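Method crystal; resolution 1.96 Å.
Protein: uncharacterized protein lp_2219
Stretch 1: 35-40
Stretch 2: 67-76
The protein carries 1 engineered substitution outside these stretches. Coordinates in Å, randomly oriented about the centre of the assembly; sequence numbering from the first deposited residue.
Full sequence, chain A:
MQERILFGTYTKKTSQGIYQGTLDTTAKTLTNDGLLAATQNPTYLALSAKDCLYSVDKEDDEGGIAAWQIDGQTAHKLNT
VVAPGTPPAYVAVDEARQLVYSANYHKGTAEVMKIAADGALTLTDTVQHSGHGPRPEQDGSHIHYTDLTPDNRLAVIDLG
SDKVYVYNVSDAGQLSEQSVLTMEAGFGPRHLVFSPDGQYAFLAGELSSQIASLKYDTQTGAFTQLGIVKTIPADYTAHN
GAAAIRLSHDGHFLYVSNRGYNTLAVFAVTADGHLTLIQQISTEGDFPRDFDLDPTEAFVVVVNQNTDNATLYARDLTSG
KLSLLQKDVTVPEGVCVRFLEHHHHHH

Stretch 1 (35-40) LLAATQ
Stretch 2, residues 67-76: AWQIDGQTAH

No direct hydrogen bond joins the two stretches; the one polar link is a single water, which donates to Leu 36 O at 2.6 Å and accepts from Ala 75 N at 3.0 Å, while the rest is van der Waals packing, mostly between apolar side chains. Stretch 2 is a β-hairpin. Residues 67-71, with Trp 68 at phi/psi -133/151 and Ile 70 at -84/133, form one strand and 74-76, with Thr 74 at -130/166 and Ala 75 at -134/137, the other, paired by Gln 69 N to His 76 O (2.8 Å), His 76 N to Gln 69 O (2.9 Å), Asp 71 N to Thr 74 O (2.9 Å) and Thr 74 N to Asp 71 O (3.1 Å). A type II' turn from Asp 71 to Thr 74 closes it. Gly 72 (67/-135) takes the positive phi that favours glycine, and Gln 73 follows at -92/25. Thr 74 (chi1 p) reinforces the turn with a hydrogen bond from its OG1 to Asp 71 O, 2.7 Å.

Stretch 1 lies against this hairpin. The chain turns a corner at Leu 36 (-96/-41), then runs extended through Ala 37 (-145/126), Ala 38 (-79/118) and Thr 39 (-162/167). In register, Leu 36 CA lies 5.9 Å from Thr 74 CA and Ala 37 CA 6.2 Å from Ala 75 CA, a spacing that leaves room for the bridging water between Leu 36 O and Ala 75 N. Stretch 1 and the 74-76 strand advance together along this register, in the same general sense but splayed. The buried surface, both sides summed, is 285 Å².

Leu 36 contributes the largest share. Its CA-to-CB bond points sideways, but chi1 t and chi2 p carry the end of the side chain nearer the hairpin. Leu 36 CD1 rests against backbone, 3.5 Å from Gln 73 O and 3.6 Å from Thr 74 C; Leu 36 CG lies 3.9 Å from Ala 75 CB; Leu 36 CD2 meets Ile 70 CD1 at 4.0 Å. Ile 70, also sideways at CB, reaches this contact with chi1 m and chi2 m. The branched leucine thus touches both strands of the hairpin.

Ala 37, buried and pointing toward stretch 2, places its methyl over one face of the Trp 68 ring. Its CB is 3.9 Å from the centroid of the six-membered ring, 13° off the normal, a CH-pi contact, with CZ3 of Trp 68 as the closest atom to Ala 37 CB at 3.8 Å. The methyl itself fills the space over the ring. Ala 75, also pointing toward its partner stretch, completes the packing, its CB 4.3 Å from Ala 37 CB.

Trp 68 (chi1 -40°, chi2 76°) is buried and points toward stretch 1, its indole reaching along Ala 37 to Thr 39. Thr 39 CB (chi1 t) sits at the ring edge, near its plane, 3.8 Å from Trp 68 CZ2, and Ala 38 O lies 3.9 Å from Trp 68 CH2. Trp 68 NE1 is hydrogen-bonded elsewhere in the structure, so the buried indole keeps its polar atom satisfied. The side chains alternate: Ala 38, Thr 74 and His 76 point CB away from the other stretch and are exposed, while Ala 37, Thr 39 and Ala 75 point toward it.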

# COMPACT_ATOMS: atom_id res chain seq x y z
N LEU A 35 -10.18 18.88 -3.56
CA LEU A 35 -9.27 18.75 -2.44
C LEU A 35 -10.02 18.55 -1.12
O LEU A 35 -10.93 19.31 -0.79
CB LEU A 35 -8.40 20.01 -2.35
CG LEU A 35 -7.30 20.04 -1.29
CD1 LEU A 35 -6.18 19.10 -1.70
CD2 LEU A 35 -6.78 21.47 -1.15
N LEU A 36 -9.62 17.53 -0.37
CA LEU A 36 -10.24 17.25 0.92
C LEU A 36 -9.40 17.89 2.03
O LEU A 36 -9.94 18.47 2.97
CB LEU A 36 -10.34 15.74 1.16
CG LEU A 36 -10.85 15.30 2.54
CD1 LEU A 36 -12.29 15.76 2.75
CD2 LEU A 36 -10.76 13.79 2.65
N ALA A 37 -8.09 17.79 1.90
CA ALA A 37 -7.20 18.37 2.91
C ALA A 37 -5.91 18.92 2.32
O ALA A 37 -5.18 18.22 1.62
CB ALA A 37 -6.87 17.32 3.97
N ALA A 38 -5.64 20.19 2.62
CA ALA A 38 -4.42 20.82 2.14
C ALA A 38 -3.30 20.35 3.07
O ALA A 38 -3.34 20.61 4.28
CB ALA A 38 -4.55 22.34 2.19
N THR A 39 -2.33 19.65 2.51
CA THR A 39 -1.21 19.13 3.29
C THR A 39 -0.05 18.77 2.34
O THR A 39 -0.24 18.71 1.13
CB THR A 39 -1.65 17.88 4.10
OG1 THR A 39 -0.56 17.40 4.89
CG2 THR A 39 -2.15 16.78 3.18
N GLN A 40 1.14 18.54 2.89
CA GLN A 40 2.30 18.22 2.07
C GLN A 40 2.69 16.75 2.01
O GLN A 40 2.78 16.08 3.04
CB GLN A 40 3.51 19.04 2.53
CG GLN A 40 3.40 20.53 2.23
CD GLN A 40 3.33 20.82 0.75
OE1 GLN A 40 4.26 20.52 -0.00
NE2 GLN A 40 2.22 21.41 0.31
N ALA A 67 -3.07 13.44 11.60
CA ALA A 67 -4.35 12.85 11.95
C ALA A 67 -5.48 13.82 11.63
O ALA A 67 -5.42 15.00 11.98
CB ALA A 67 -4.37 12.49 13.43
N TRP A 68 -6.53 13.31 10.98
CA TRP A 68 -7.68 14.12 10.62
C TRP A 68 -8.97 13.40 10.97
O TRP A 68 -9.03 12.18 10.97
CB TRP A 68 -7.72 14.39 9.11
CG TRP A 68 -6.42 14.68 8.45
CD1 TRP A 68 -5.44 13.79 8.13
CD2 TRP A 68 -5.96 15.96 8.00
NE1 TRP A 68 -4.39 14.43 7.51
CE2 TRP A 68 -4.68 15.77 7.44
CE3 TRP A 68 -6.49 17.26 8.06
CZ2 TRP A 68 -3.94 16.82 6.88
CZ3 TRP A 68 -5.75 18.30 7.52
CH2 TRP A 68 -4.48 18.08 6.95
N GLN A 69 -10.02 14.18 11.27
CA GLN A 69 -11.33 13.61 11.53
C GLN A 69 -12.16 13.96 10.30
O GLN A 69 -12.29 15.13 9.96
CB GLN A 69 -11.99 14.23 12.76
CG GLN A 69 -13.46 13.82 12.93
CD GLN A 69 -13.62 12.34 13.29
OE1 GLN A 69 -13.27 11.92 14.39
NE2 GLN A 69 -14.16 11.56 12.36
N ILE A 70 -12.70 12.95 9.63
CA ILE A 70 -13.52 13.19 8.45
C ILE A 70 -14.94 13.49 8.91
O ILE A 70 -15.48 12.80 9.77
CB ILE A 70 -13.55 11.96 7.51
CG1 ILE A 70 -12.12 11.57 7.11
CG2 ILE A 70 -14.38 12.27 6.28
CD1 ILE A 70 -11.33 12.70 6.49
N ASP A 71 -15.53 14.55 8.35
CA ASP A 71 -16.89 14.95 8.69
C ASP A 71 -17.58 15.31 7.39
O ASP A 71 -17.41 16.41 6.86
CB ASP A 71 -16.86 16.15 9.65
CG ASP A 71 -18.25 16.67 9.98
OD1 ASP A 71 -19.23 15.91 9.84
OD2 ASP A 71 -18.36 17.84 10.39
N GLY A 72 -18.37 14.38 6.86
CA GLY A 72 -19.04 14.61 5.59
C GLY A 72 -17.96 14.70 4.53
O GLY A 72 -17.04 13.88 4.51
N GLN A 73 -18.06 15.69 3.65
CA GLN A 73 -17.08 15.87 2.58
C GLN A 73 -15.95 16.81 3.00
O GLN A 73 -15.32 17.45 2.16
CB GLN A 73 -17.76 16.41 1.32
CG GLN A 73 -18.71 15.41 0.67
CD GLN A 73 -17.97 14.28 -0.01
OE1 GLN A 73 -17.47 14.42 -1.13
NE2 GLN A 73 -17.88 13.15 0.67
N THR A 74 -15.70 16.91 4.31
CA THR A 74 -14.65 17.78 4.82
C THR A 74 -13.76 17.01 5.80
O THR A 74 -14.11 15.93 6.25
CB THR A 74 -15.22 19.02 5.55
OG1 THR A 74 -15.93 18.61 6.72
CG2 THR A 74 -16.15 19.79 4.63
N ALA A 75 -12.60 17.60 6.11
CA ALA A 75 -11.64 17.00 7.02
C ALA A 75 -11.15 18.03 8.03
O ALA A 75 -10.87 19.18 7.67
CB ALA A 75 -10.46 16.43 6.24
N HIS A 76 -11.06 17.63 9.29
CA HIS A 76 -10.60 18.53 10.34
C HIS A 76 -9.30 17.98 10.92
O HIS A 76 -9.24 16.82 11.32
CB HIS A 76 -11.66 18.63 11.45
CG HIS A 76 -13.01 19.03 10.96
ND1 HIS A 76 -13.29 20.28 10.43
CD2 HIS A 76 -14.18 18.34 10.91
CE1 HIS A 76 -14.56 20.34 10.08
NE2 HIS A 76 -15.12 19.18 10.36
O HOH W 1 -11.97 19.73 4.09